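FrnE protein (Deinococcus radiodurans, PDB 5CO3) probably acts as a cytoplasmic thiol-disulfide oxidoreductase of the DsbA-like, thioredoxin-fold FrnE family. Local coordinates at residues V14-D19 with R30-A35; A21-Y26 with Y99-V104; K129-R134 with A154-D159; E139-N144 with Q150-E155; N144-L149 with A165-G170. All blocks are in the same frame, centred on the assembly; numbering follows the deposited sequence.

Overall arrangement
From the N terminus, contact 1 (14-19 with 30-35) closes the first short loop, laying helix 23-38 against strand 12-18. Contact 2 (21-26 with 99-104) starts inside that loop and ends far beyond it, so the two cross; it ties the CxxC end of helix 23-38 to the loop before strand 106-107. The other three come later in the chain, in the helical part, and interlock. Contacts 3 (129-134 with 154-159) and 4 (139-144 with 150-155) end on the same helix, 146-156, with centres about 7 Å apart and Ala154 and Glu155 in common. Contact 5 (144-149 with 165-170) crosses both and adds helix 160-169.

Contact 1: residues V14-D19 with R30-A35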
# COMPACT_ATOMS: atom_id res chain seq x y z
N VAL A 14 -7.22 -9.74 0.10
CA VAL A 14 -6.64 -8.77 -0.82
C VAL A 14 -5.25 -8.44 -0.34
O VAL A 14 -5.08 -7.89 0.74
CB VAL A 14 -7.47 -7.49 -0.91
CG1 VAL A 14 -6.83 -6.50 -1.87
CG2 VAL A 14 -8.91 -7.82 -1.36
N ASP A 15 -4.26 -8.79 -1.15
CA ASP A 15 -2.86 -8.44 -0.88
C ASP A 15 -2.46 -7.22 -1.67
O ASP A 15 -2.60 -7.19 -2.90
CB ASP A 15 -1.95 -9.62 -1.21
CG ASP A 15 -2.20 -10.79 -0.33
OD1 ASP A 15 -1.75 -10.75 0.83
OD2 ASP A 15 -2.89 -11.75 -0.77
N ILE A 16 -1.95 -6.20 -0.99
CA ILE A 16 -1.58 -4.97 -1.69
C ILE A 16 -0.12 -4.62 -1.45
O ILE A 16 0.31 -4.41 -0.32
CB ILE A 16 -2.46 -3.78 -1.26
CG1 ILE A 16 -3.94 -4.19 -1.26
CG2 ILE A 16 -2.23 -2.60 -2.19
CD1 ILE A 16 -4.86 -3.09 -0.78
N TRP A 17 0.63 -4.55 -2.54
CA TRP A 17 2.01 -4.07 -2.47
C TRP A 17 2.02 -2.57 -2.72
O TRP A 17 1.35 -2.06 -3.61
CB TRP A 17 2.90 -4.80 -3.47
CG TRP A 17 3.45 -6.09 -2.93
CD1 TRP A 17 4.66 -6.27 -2.33
CD2 TRP A 17 2.80 -7.37 -2.94
NE1 TRP A 17 4.81 -7.59 -1.97
CE2 TRP A 17 3.69 -8.29 -2.33
CE3 TRP A 17 1.57 -7.83 -3.40
CZ2 TRP A 17 3.37 -9.63 -2.17
CZ3 TRP A 17 1.26 -9.17 -3.25
CH2 TRP A 17 2.16 -10.06 -2.64
N SER A 18 2.79 -1.85 -1.91
CA SER A 18 2.71 -0.41 -1.91
C SER A 18 4.00 0.17 -1.34
O SER A 18 4.64 -0.48 -0.52
CB SER A 18 1.51 0.05 -1.10
OG SER A 18 1.43 1.45 -1.06
N ASP A 19 4.37 1.37 -1.80
CA ASP A 19 5.44 2.13 -1.17
C ASP A 19 4.88 3.44 -0.64
O ASP A 19 4.05 4.09 -1.27
CB ASP A 19 6.59 2.42 -2.14
CG ASP A 19 7.89 2.83 -1.41
OD1 ASP A 19 7.92 2.83 -0.16
OD2 ASP A 19 8.87 3.13 -2.11
N ARG A 30 -7.31 5.06 -1.55
CA ARG A 30 -8.63 5.69 -1.52
C ARG A 30 -9.59 5.03 -2.50
O ARG A 30 -10.76 4.77 -2.18
CB ARG A 30 -8.53 7.19 -1.82
CG ARG A 30 -7.96 8.02 -0.65
CD ARG A 30 -8.95 8.07 0.52
NE ARG A 30 -8.26 8.42 1.76
CZ ARG A 30 -8.16 9.66 2.23
NH1 ARG A 30 -8.72 10.67 1.59
NH2 ARG A 30 -7.49 9.89 3.36
N ARG A 31 -9.12 4.74 -3.71
CA ARG A 31 -10.00 4.13 -4.71
C ARG A 31 -10.41 2.73 -4.30
O ARG A 31 -11.56 2.34 -4.51
CB ARG A 31 -9.32 4.10 -6.09
CG ARG A 31 -9.10 5.50 -6.64
CD ARG A 31 -8.45 5.51 -7.99
NE ARG A 31 -8.36 6.87 -8.51
CZ ARG A 31 -7.88 7.18 -9.71
NH1 ARG A 31 -7.44 6.22 -10.52
NH2 ARG A 31 -7.84 8.44 -10.11
N PHE A 32 -9.49 1.98 -3.68
CA PHE A 32 -9.84 0.67 -3.16
C PHE A 32 -10.86 0.79 -2.02
O PHE A 32 -11.80 -0.01 -1.92
CB PHE A 32 -8.60 -0.08 -2.67
CG PHE A 32 -8.93 -1.38 -1.98
CD1 PHE A 32 -9.32 -2.49 -2.72
CD2 PHE A 32 -8.89 -1.49 -0.59
CE1 PHE A 32 -9.66 -3.68 -2.09
CE2 PHE A 32 -9.22 -2.67 0.04
CZ PHE A 32 -9.61 -3.78 -0.71
N GLU A 33 -10.68 1.80 -1.17
CA GLU A 33 -11.60 2.02 -0.05
C GLU A 33 -13.00 2.39 -0.57
O GLU A 33 -14.01 1.95 -0.00
CB GLU A 33 -11.03 3.08 0.90
CG GLU A 33 -9.97 2.50 1.82
CD GLU A 33 -9.11 3.54 2.52
OE1 GLU A 33 -9.28 4.75 2.25
OE2 GLU A 33 -8.26 3.13 3.34
N SER A 34 -13.07 3.15 -1.66
CA SER A 34 -14.36 3.44 -2.31
C SER A 34 -15.02 2.16 -2.83
O SER A 34 -16.23 1.95 -2.65
CB SER A 34 -14.17 4.44 -3.47
OG SER A 34 -15.39 4.71 -4.16
N ALA A 35 -14.23 1.29 -3.46
CA ALA A 35 -14.75 0.03 -4.00
C ALA A 35 -15.30 -0.86 -2.88
O ALA A 35 -16.36 -1.47 -3.00
CB ALA A 35 -13.66 -0.70 -4.77
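Phe32, on the inner side of helix 23-38, reaches strand 12-18 through its ring, which meets Val14 and Ile16. The backbones stay well apart, with CA of Ile16 and CA of Phe32 10.1 Å from each other, and the aromatic side chain bridges much of that distance. With CG anti to the backbone N (chi1 174°), the Phe32 ring is carried out toward the strand. Its far end makes the closer contact: CE1 lies 4.0 Å from Val14 CG1, an oblique approach, and Val14 CG2 is 4.2 Å from Phe32 CZ. Ile16 sends CD1 over one face of the same ring, 4.3 Å from Phe32 CD2. All three residues are buried, and Val47 of strand 45-51 and Leu211 of helix 208-222 also touch Phe32, closing the core around it. The other side of the helix is looser and polar. Arg30, Arg31, Glu33 and Ser34 are partly exposed, and salt bridges join Arg31 to Glu95 and Glu33 to Lys29. Strand 12-18, helix 23-38 and strand 45-51 form the beta-alpha-beta unit of the thioredoxin-like fold. Between the two segments the contact is wholly apolar, so their attachment rests on burial and shape, while the charged groups of the helix lie away from the strand.

Contact 2: residues A21-Y26 with Y99-V104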
# COMPACT_ATOMS: atom_id res chain seq x y z
N ALA A 21 6.48 6.08 -0.47
CA ALA A 21 6.96 7.16 -1.33
C ALA A 21 6.19 7.31 -2.65
O ALA A 21 6.51 8.19 -3.44
CB ALA A 21 8.47 6.98 -1.62
N CYS A 22 5.17 6.48 -2.89
CA CYS A 22 4.47 6.53 -4.17
C CYS A 22 3.12 7.24 -4.06
O CYS A 22 2.24 6.78 -3.35
CB CYS A 22 4.26 5.12 -4.73
SG CYS A 22 3.39 5.10 -6.32
N PRO A 23 2.97 8.40 -4.72
CA PRO A 23 1.71 9.14 -4.60
C PRO A 23 0.54 8.34 -5.15
O PRO A 23 -0.58 8.53 -4.68
CB PRO A 23 1.96 10.41 -5.41
CG PRO A 23 3.48 10.55 -5.41
CD PRO A 23 3.98 9.14 -5.51
N TRP A 24 0.79 7.44 -6.10
CA TRP A 24 -0.30 6.66 -6.69
C TRP A 24 -0.80 5.62 -5.69
O TRP A 24 -1.94 5.19 -5.76
CB TRP A 24 0.13 6.00 -8.00
CG TRP A 24 0.19 6.99 -9.11
CD1 TRP A 24 1.31 7.50 -9.70
CD2 TRP A 24 -0.92 7.63 -9.75
NE1 TRP A 24 0.97 8.41 -10.66
CE2 TRP A 24 -0.39 8.51 -10.73
CE3 TRP A 24 -2.31 7.55 -9.60
CZ2 TRP A 24 -1.21 9.29 -11.55
CZ3 TRP A 24 -3.12 8.32 -10.42
CH2 TRP A 24 -2.56 9.18 -11.38
N CYS A 25 0.04 5.26 -4.72
CA CYS A 25 -0.40 4.30 -3.72
C CYS A 25 -1.44 4.89 -2.78
O CYS A 25 -2.34 4.18 -2.33
CB CYS A 25 0.81 3.77 -2.93
SG CYS A 25 1.79 2.60 -3.88
N TYR A 26 -1.31 6.17 -2.45
CA TYR A 26 -2.30 6.80 -1.59
C TYR A 26 -3.61 6.94 -2.37
O TYR A 26 -4.68 6.59 -1.87
CB TYR A 26 -1.80 8.16 -1.11
CG TYR A 26 -2.32 8.61 0.23
CD1 TYR A 26 -3.35 7.92 0.89
CD2 TYR A 26 -1.77 9.72 0.86
CE1 TYR A 26 -3.82 8.35 2.13
CE2 TYR A 26 -2.23 10.15 2.08
CZ TYR A 26 -3.25 9.48 2.71
OH TYR A 26 -3.69 9.93 3.93
N TYR A 99 -2.22 16.98 -1.28
CA TYR A 99 -0.77 16.77 -1.37
C TYR A 99 0.01 18.08 -1.26
O TYR A 99 -0.46 19.15 -1.66
CB TYR A 99 -0.42 16.08 -2.68
CG TYR A 99 -0.77 14.60 -2.77
CD1 TYR A 99 -1.28 13.89 -1.68
CD2 TYR A 99 -0.57 13.92 -3.96
CE1 TYR A 99 -1.58 12.53 -1.79
CE2 TYR A 99 -0.85 12.58 -4.09
CZ TYR A 99 -1.36 11.88 -3.00
OH TYR A 99 -1.62 10.54 -3.14
N HIS A 100 1.22 17.98 -0.71
CA HIS A 100 2.15 19.10 -0.72
C HIS A 100 3.53 18.61 -1.14
O HIS A 100 4.41 18.35 -0.31
CB HIS A 100 2.17 19.78 0.65
CG HIS A 100 0.85 20.38 1.03
ND1 HIS A 100 0.33 21.50 0.41
CD2 HIS A 100 -0.07 20.00 1.95
CE1 HIS A 100 -0.84 21.79 0.94
NE2 HIS A 100 -1.11 20.90 1.88
N PHE A 101 3.70 18.46 -2.44
CA PHE A 101 4.91 17.86 -2.97
C PHE A 101 6.13 18.77 -2.73
O PHE A 101 7.24 18.28 -2.59
CB PHE A 101 4.76 17.57 -4.45
CG PHE A 101 3.89 16.38 -4.77
CD1 PHE A 101 3.89 15.26 -3.95
CD2 PHE A 101 3.08 16.40 -5.89
CE1 PHE A 101 3.10 14.16 -4.26
CE2 PHE A 101 2.27 15.30 -6.20
CZ PHE A 101 2.29 14.18 -5.40
N ASP A 102 5.89 20.08 -2.66
CA ASP A 102 6.97 21.04 -2.40
C ASP A 102 7.61 20.82 -1.03
O ASP A 102 8.72 21.31 -0.78
CB ASP A 102 6.43 22.47 -2.49
CG ASP A 102 5.20 22.66 -1.62
OD1 ASP A 102 4.19 21.98 -1.87
OD2 ASP A 102 5.25 23.47 -0.67
N ARG A 103 6.92 20.10 -0.14
CA ARG A 103 7.43 19.82 1.21
C ARG A 103 7.94 18.39 1.38
O ARG A 103 8.45 18.03 2.45
CB ARG A 103 6.33 20.08 2.25
CG ARG A 103 5.65 21.44 2.11
CD ARG A 103 5.13 21.96 3.44
NE ARG A 103 4.15 21.08 4.08
CZ ARG A 103 2.85 21.33 4.17
NH1 ARG A 103 2.34 22.45 3.67
NH2 ARG A 103 2.05 20.47 4.78
N VAL A 104 7.81 17.58 0.33
CA VAL A 104 8.15 16.16 0.41
C VAL A 104 9.63 15.96 0.74
O VAL A 104 10.51 16.60 0.16
CB VAL A 104 7.81 15.43 -0.90
CG1 VAL A 104 8.62 14.15 -1.06
CG2 VAL A 104 6.31 15.09 -0.90
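The first turn of helix 23-38 faces an irregular backbone with a short 3-10 turn at 101-103, and the chains come nearest at Pro23 and Tyr99, whose CA atoms are 8.6 Å apart. Tyr99 spans this distance with its phenol. With CG anti to the carbonyl carbon (chi1 -74°), the ring is carried over to Pro23 and its hydroxyl donates to Pro23 O, with OH to O 2.7 Å. The bond lies in the carbonyl plane on a lone pair, at a C=O...donor angle of 132°. This carbonyl also receives a weak bond, 3.3 Å long, from Tyr26 N, so the Tyr99 hydroxyl is the stronger of the two donors to Pro23 O. Tyr26 packs against the same phenol: its CB is 3.1 Å from Tyr99 OH, and its CD2 meets the edge of the Tyr99 ring at CE1, 3.9 Å away. On the proline side, Pro23 CB touches Tyr99 CE2 at 3.8 Å and lies at the edge of the Phe101 ring, 3.8 Å from its CZ. Pro23 sits between Cys22 and Cys25 in a CxxC at a helix start, the thioredoxin-type arrangement; both cysteines are thiols here, although they are joined by a disulfide in another structure of the protein. Around the contact, helix 78-93 touches Phe101 through Leu85 and Thr89, and helix 66-74 reaches Pro23 and Phe101 through Met66. Helix 125-137 lies against Tyr26 through Leu133, and its Glu130 takes the Tyr26 hydroxyl.

Contact 3: residues K129-R134 with A154-D159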
# COMPACT_ATOMS: atom_id res chain seq x y z
N LYS A 129 -0.23 2.46 7.82
CA LYS A 129 0.05 2.75 6.41
C LYS A 129 -0.54 4.10 6.04
O LYS A 129 0.14 4.95 5.46
CB LYS A 129 -0.52 1.65 5.49
CG LYS A 129 -0.44 1.98 4.01
CD LYS A 129 0.98 1.83 3.46
CE LYS A 129 1.02 2.10 1.97
NZ LYS A 129 2.38 1.93 1.39
N GLU A 130 -1.80 4.30 6.40
CA GLU A 130 -2.50 5.56 6.18
C GLU A 130 -1.74 6.76 6.76
O GLU A 130 -1.52 7.76 6.07
CB GLU A 130 -3.91 5.47 6.78
CG GLU A 130 -4.69 6.77 6.78
CD GLU A 130 -5.27 7.11 5.42
OE1 GLU A 130 -5.42 6.19 4.58
OE2 GLU A 130 -5.57 8.29 5.18
N ARG A 131 -1.34 6.64 8.03
CA ARG A 131 -0.62 7.71 8.72
C ARG A 131 0.68 8.06 8.02
O ARG A 131 1.00 9.24 7.86
CB ARG A 131 -0.32 7.31 10.16
CG ARG A 131 0.24 8.47 11.00
CD ARG A 131 -0.81 9.57 11.13
NE ARG A 131 -0.29 10.84 11.65
CZ ARG A 131 0.25 11.80 10.90
NH1 ARG A 131 0.42 11.62 9.58
NH2 ARG A 131 0.65 12.93 11.46
N LEU A 132 1.43 7.04 7.61
CA LEU A 132 2.69 7.25 6.91
C LEU A 132 2.48 7.91 5.54
O LEU A 132 3.23 8.81 5.17
CB LEU A 132 3.45 5.92 6.76
CG LEU A 132 4.06 5.52 8.09
CD1 LEU A 132 4.36 4.03 8.10
CD2 LEU A 132 5.35 6.35 8.36
N LEU A 133 1.46 7.47 4.81
CA LEU A 133 1.19 8.09 3.51
C LEU A 133 0.89 9.58 3.67
O LEU A 133 1.39 10.41 2.90
CB LEU A 133 0.02 7.37 2.81
CG LEU A 133 0.37 5.97 2.29
CD1 LEU A 133 -0.91 5.19 1.92
CD2 LEU A 133 1.31 6.08 1.09
N ARG A 134 0.10 9.92 4.68
CA ARG A 134 -0.23 11.32 4.94
C ARG A 134 1.02 12.10 5.37
O ARG A 134 1.26 13.22 4.91
CB ARG A 134 -1.32 11.41 6.02
CG ARG A 134 -1.82 12.82 6.28
CD ARG A 134 -2.93 12.83 7.34
NE ARG A 134 -2.49 13.53 8.54
CZ ARG A 134 -2.73 13.12 9.79
NH1 ARG A 134 -3.41 12.00 10.02
NH2 ARG A 134 -2.28 13.85 10.81
N ALA A 154 2.81 6.67 17.74
CA ALA A 154 2.02 7.11 18.88
C ALA A 154 0.66 7.64 18.44
O ALA A 154 -0.36 7.33 19.07
CB ALA A 154 2.77 8.18 19.66
N GLU A 155 0.65 8.41 17.36
CA GLU A 155 -0.59 9.02 16.88
C GLU A 155 -1.57 7.96 16.42
O GLU A 155 -2.77 8.17 16.47
CB GLU A 155 -0.31 10.01 15.76
CG GLU A 155 0.54 11.21 16.21
CD GLU A 155 0.71 12.27 15.13
OE1 GLU A 155 0.06 12.17 14.08
OE2 GLU A 155 1.50 13.20 15.35
N VAL A 156 -1.04 6.82 15.99
CA VAL A 156 -1.87 5.70 15.54
C VAL A 156 -2.42 4.91 16.74
O VAL A 156 -3.40 4.17 16.61
CB VAL A 156 -1.06 4.81 14.56
CG1 VAL A 156 -1.70 3.46 14.32
CG2 VAL A 156 -0.85 5.57 13.23
N GLY A 157 -1.83 5.11 17.91
CA GLY A 157 -2.29 4.46 19.13
C GLY A 157 -1.45 3.27 19.55
O GLY A 157 -1.84 2.48 20.39
N LEU A 158 -0.27 3.15 18.94
CA LEU A 158 0.65 2.09 19.29
C LEU A 158 1.46 2.44 20.53
O LEU A 158 1.50 3.59 20.97
CB LEU A 158 1.59 1.80 18.11
CG LEU A 158 0.90 1.45 16.79
CD1 LEU A 158 1.91 1.34 15.66
CD2 LEU A 158 0.08 0.17 16.92
N ASP A 159 2.09 1.42 21.11
CA ASP A 159 3.10 1.62 22.14
C ASP A 159 4.33 2.27 21.52
O ASP A 159 5.12 1.60 20.86
CB ASP A 159 3.45 0.28 22.78
CG ASP A 159 4.38 0.42 23.99
OD1 ASP A 159 5.27 1.30 24.01
OD2 ASP A 159 4.22 -0.39 24.92
O HOH W 1 -2.56 13.22 13.54
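Helices 125-137 and 146-156 of this DsbA-like protein meet where Arg131 crosses to Glu155 and Val156. The arginine grips the glutamate side-on, NE and NH2 both turning to the single oxygen OE1. Each nitrogen lies 2.8 Å from Glu155 OE1, with N-H...O angles of 146° and 143°. The oxygen is nearly in the guanidinium plane, but the carboxylate plane is turned 36° from it; NE comes to the anti side of OE1 and NH2 to the syn side, both tilted out of the carboxylate plane on one face. A bend at chi2 leads the arginine chain past Val156, whose CG2 rests 3.6 Å from Arg131 CB. Gly157 ends helix 146-156 in a Schellman motif, its positive phi turning the chain toward Asp159, the N-cap of the next helix. Arg134 NH2 stands over one face of the Arg131 guanidinium, toward its rim, and water 1 joins that NH2 to Glu155 OE1 by bonds of 2.8 and 2.9 Å. Replacing Arg131 by a leucine would probably leave Glu155 OE1 without its two N-H donors and Glu139 without one of its arginine partners. Glu139 OE1 takes NH1 of Arg131, and its OE2 takes NE of Arg134.

Contact 4: residues E139-N144 with Q150-E155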
# COMPACT_ATOMS: atom_id res chain seq x y z
N GLU A 139 2.44 16.20 4.77
CA GLU A 139 2.92 16.90 5.96
C GLU A 139 4.41 17.18 5.97
O GLU A 139 4.91 17.70 6.95
CB GLU A 139 2.55 16.10 7.20
CG GLU A 139 1.03 15.95 7.33
CD GLU A 139 0.63 15.07 8.50
OE1 GLU A 139 1.46 14.25 8.92
OE2 GLU A 139 -0.51 15.21 8.99
N GLY A 140 5.11 16.84 4.89
CA GLY A 140 6.53 17.16 4.79
C GLY A 140 7.40 16.48 5.83
O GLY A 140 8.47 17.00 6.20
N GLN A 141 6.94 15.33 6.32
CA GLN A 141 7.69 14.59 7.35
C GLN A 141 8.73 13.66 6.72
O GLN A 141 8.55 13.16 5.62
CB GLN A 141 6.74 13.78 8.24
CG GLN A 141 5.52 14.57 8.71
CD GLN A 141 5.20 14.37 10.18
OE1 GLN A 141 6.11 14.21 11.01
NE2 GLN A 141 3.91 14.39 10.53
N ASN A 142 9.84 13.48 7.44
CA ASN A 142 10.89 12.57 7.02
C ASN A 142 10.64 11.18 7.60
O ASN A 142 10.88 10.96 8.79
CB ASN A 142 12.24 13.12 7.48
CG ASN A 142 13.39 12.16 7.24
OD1 ASN A 142 13.23 11.09 6.66
ND2 ASN A 142 14.59 12.57 7.67
N VAL A 143 10.16 10.24 6.78
CA VAL A 143 9.80 8.92 7.31
C VAL A 143 11.01 7.96 7.48
O VAL A 143 10.84 6.78 7.80
CB VAL A 143 8.72 8.26 6.43
CG1 VAL A 143 7.49 9.17 6.36
CG2 VAL A 143 9.26 7.94 5.04
N ASN A 144 12.22 8.47 7.26
CA ASN A 144 13.44 7.72 7.60
C ASN A 144 13.89 8.07 9.01
O ASN A 144 14.74 7.39 9.58
CB ASN A 144 14.56 8.03 6.61
CG ASN A 144 15.88 7.37 6.99
OD1 ASN A 144 16.82 8.01 7.47
ND2 ASN A 144 15.95 6.06 6.78
N GLN A 150 8.47 7.24 15.52
CA GLN A 150 7.94 6.97 16.85
C GLN A 150 6.70 7.81 17.11
O GLN A 150 5.70 7.31 17.63
CB GLN A 150 9.00 7.23 17.93
CG GLN A 150 8.45 7.02 19.34
CD GLN A 150 9.48 7.28 20.43
OE1 GLN A 150 10.26 8.22 20.35
NE2 GLN A 150 9.48 6.44 21.43
N LYS A 151 6.78 9.08 16.73
CA LYS A 151 5.67 10.02 16.88
C LYS A 151 4.44 9.55 16.10
O LYS A 151 3.34 9.53 16.63
CB LYS A 151 6.08 11.42 16.41
CG LYS A 151 4.98 12.46 16.48
CD LYS A 151 5.37 13.74 15.77
CE LYS A 151 5.55 13.54 14.26
NZ LYS A 151 5.97 14.80 13.58
N LEU A 152 4.64 9.17 14.84
CA LEU A 152 3.55 8.65 14.01
C LEU A 152 2.94 7.38 14.59
O LEU A 152 1.71 7.22 14.59
CB LEU A 152 4.05 8.39 12.59
CG LEU A 152 4.54 9.64 11.84
CD1 LEU A 152 5.09 9.24 10.50
CD2 LEU A 152 3.41 10.66 11.67
N ALA A 153 3.79 6.48 15.09
CA ALA A 153 3.32 5.29 15.79
C ALA A 153 2.42 5.65 16.98
O ALA A 153 1.38 5.03 17.19
CB ALA A 153 4.50 4.44 16.26
N ALA A 154 2.81 6.67 17.74
CA ALA A 154 2.02 7.11 18.88
C ALA A 154 0.66 7.64 18.44
O ALA A 154 -0.36 7.33 19.07
CB ALA A 154 2.77 8.18 19.66
N GLU A 155 0.65 8.41 17.36
CA GLU A 155 -0.59 9.02 16.88
C GLU A 155 -1.57 7.96 16.42
O GLU A 155 -2.77 8.17 16.47
CB GLU A 155 -0.31 10.01 15.76
CG GLU A 155 0.54 11.21 16.21
CD GLU A 155 0.71 12.27 15.13
OE1 GLU A 155 0.06 12.17 14.08
OE2 GLU A 155 1.50 13.20 15.35
O HOH W 2 2.74 14.61 13.26
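Gln141 OE1 receives Lys151 NZ at 2.6 Å, the shortest polar bond between the loop 139-144 and helix 146-156. The ammonium comes in tilted 21° from the carbonyl plane, at a C=O...donor angle of 126°. A bend at chi3 (65°) in the otherwise extended lysine chain directs NZ to the amide, which approaches from the opposite direction. The other end of this amide is gripped as well: NE2 donates to Glu139 OE1 at 2.9 Å, arriving from above the carboxylate plane, and to water 2 at 3.0 Å. Water 2 in turn donates to Glu155 OE2 at 2.8 Å, adding a second link to the helix. Bonds at both ends thus fix the rotation of the amide. Leu152 lies alongside, its CD2 3.9 Å from Gln141 NE2, and continues toward Arg131 and Leu132 of helix 125-137. A leucine at Gln141 would probably leave Lys151 NZ without this acceptor and break the water link to Glu155. Farther along the loop, Asn142 OD1 accepts from Asn144 N at 2.9 Å. Here a loop joining two helices is fastened by its glutamine to the second one, after Gly140 with positive phi and before an Asx turn at Asn142.

Contact 5: residues N144-L149 with A165-G170; sequences NDLDTL and AALEAG
Leu146, Leu149 and Leu167 share one rotamer, with CG anti to the carbonyl carbon (chi1 -73°, -71° and -68°) and an extended second torsion, and this turns their methyl groups toward the facing helix, 146-156 against 160-169. Leu146 and Leu167 run alongside one another, pointing opposite ways, so that the methyl CD2 of Leu146 lies against the stem of its partner, 4.0 Å from Leu167 CB. The reverse happens a turn further on, where Leu167 CD1 reaches Leu149 CB at 3.8 Å, the two side chains lying roughly perpendicular. The other methyl of Leu146, CD1, touches the aliphatic part of Glu168, 4.0 Å from CG. The backbones are nearest at CA of Leu146 and CA of Leu167, 7.8 Å apart. The contact thus pairs the first turn of one helix with the last turn of the next in a helical hairpin of the DsbA-like domain. Asp145 is the N-cap of helix 146-156: its OD2 accepts from Thr148 N at 3.1 Å and from Thr148 OG1 at 2.9 Å, both on the anti side but tilted out of the carboxylate plane. Gly170 closes helix 160-169 in a Schellman motif, with Gly170 N bonded to Leu167 O at 3.0 Å. Leu149 and Leu167 are buried, and helix 110-121 touches them through Leu111 and Gln114. On the solvent side, Glu168 is exposed, and Asp147 forms a salt bridge with Arg164.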
# COMPACT_ATOMS: atom_id res chain seq x y z
N ASN A 144 12.22 8.47 7.26
CA ASN A 144 13.44 7.72 7.60
C ASN A 144 13.89 8.07 9.01
O ASN A 144 14.74 7.39 9.58
CB ASN A 144 14.56 8.03 6.61
CG ASN A 144 15.88 7.37 6.99
OD1 ASN A 144 16.82 8.01 7.47
ND2 ASN A 144 15.95 6.06 6.78
N ASP A 145 13.33 9.13 9.57
CA ASP A 145 13.77 9.65 10.87
C ASP A 145 13.09 8.92 12.04
O ASP A 145 11.86 8.83 12.08
CB ASP A 145 13.50 11.15 10.94
CG ASP A 145 13.93 11.74 12.26
OD1 ASP A 145 15.15 11.83 12.51
OD2 ASP A 145 13.04 12.14 13.05
N LEU A 146 13.87 8.42 13.00
CA LEU A 146 13.30 7.59 14.07
C LEU A 146 12.34 8.36 14.98
O LEU A 146 11.28 7.83 15.35
CB LEU A 146 14.41 6.94 14.90
CG LEU A 146 15.14 5.81 14.17
CD1 LEU A 146 16.35 5.33 14.97
CD2 LEU A 146 14.18 4.67 13.89
N ASP A 147 12.70 9.58 15.37
CA ASP A 147 11.80 10.44 16.14
C ASP A 147 10.44 10.54 15.45
O ASP A 147 9.39 10.35 16.06
CB ASP A 147 12.38 11.85 16.29
CG ASP A 147 13.29 12.00 17.50
OD1 ASP A 147 13.89 11.00 17.98
OD2 ASP A 147 13.41 13.15 17.96
N THR A 148 10.49 10.87 14.17
CA THR A 148 9.28 11.02 13.37
C THR A 148 8.46 9.74 13.37
O THR A 148 7.25 9.79 13.60
CB THR A 148 9.65 11.43 11.94
OG1 THR A 148 10.38 12.67 11.98
CG2 THR A 148 8.39 11.62 11.10
N LEU A 149 9.11 8.60 13.14
CA LEU A 149 8.40 7.32 13.08
C LEU A 149 7.76 6.96 14.42
O LEU A 149 6.63 6.45 14.47
CB LEU A 149 9.34 6.20 12.62
CG LEU A 149 9.76 6.27 11.15
CD1 LEU A 149 10.78 5.20 10.81
CD2 LEU A 149 8.52 6.14 10.22
N ALA A 165 11.69 0.76 19.81
CA ALA A 165 12.62 -0.32 20.17
C ALA A 165 12.68 -1.32 19.03
O ALA A 165 13.75 -1.77 18.64
CB ALA A 165 12.19 -1.00 21.48
N ALA A 166 11.52 -1.65 18.47
CA ALA A 166 11.47 -2.61 17.38
C ALA A 166 12.21 -2.09 16.15
O ALA A 166 12.91 -2.85 15.47
CB ALA A 166 10.02 -2.95 17.02
N LEU A 167 12.08 -0.80 15.88
CA LEU A 167 12.77 -0.18 14.75
C LEU A 167 14.30 -0.18 14.96
O LEU A 167 15.04 -0.57 14.06
CB LEU A 167 12.26 1.24 14.54
CG LEU A 167 10.80 1.34 14.05
CD1 LEU A 167 10.40 2.79 13.88
CD2 LEU A 167 10.58 0.56 12.75
N GLU A 168 14.75 0.24 16.13
CA GLU A 168 16.19 0.30 16.40
C GLU A 168 16.80 -1.10 16.36
O GLU A 168 17.96 -1.27 16.01
CB GLU A 168 16.48 0.97 17.74
CG GLU A 168 16.13 2.45 17.74
CD GLU A 168 16.18 3.05 19.13
OE1 GLU A 168 16.03 2.30 20.11
OE2 GLU A 168 16.37 4.28 19.23
N ALA A 169 15.99 -2.09 16.72
CA ALA A 169 16.43 -3.48 16.72
C ALA A 169 16.40 -4.11 15.32
O ALA A 169 17.00 -5.16 15.10
CB ALA A 169 15.58 -4.30 17.68
N GLY A 170 15.67 -3.47 14.40
CA GLY A 170 15.52 -3.99 13.05
C GLY A 170 14.74 -5.29 13.02
O GLY A 170 14.90 -6.10 12.10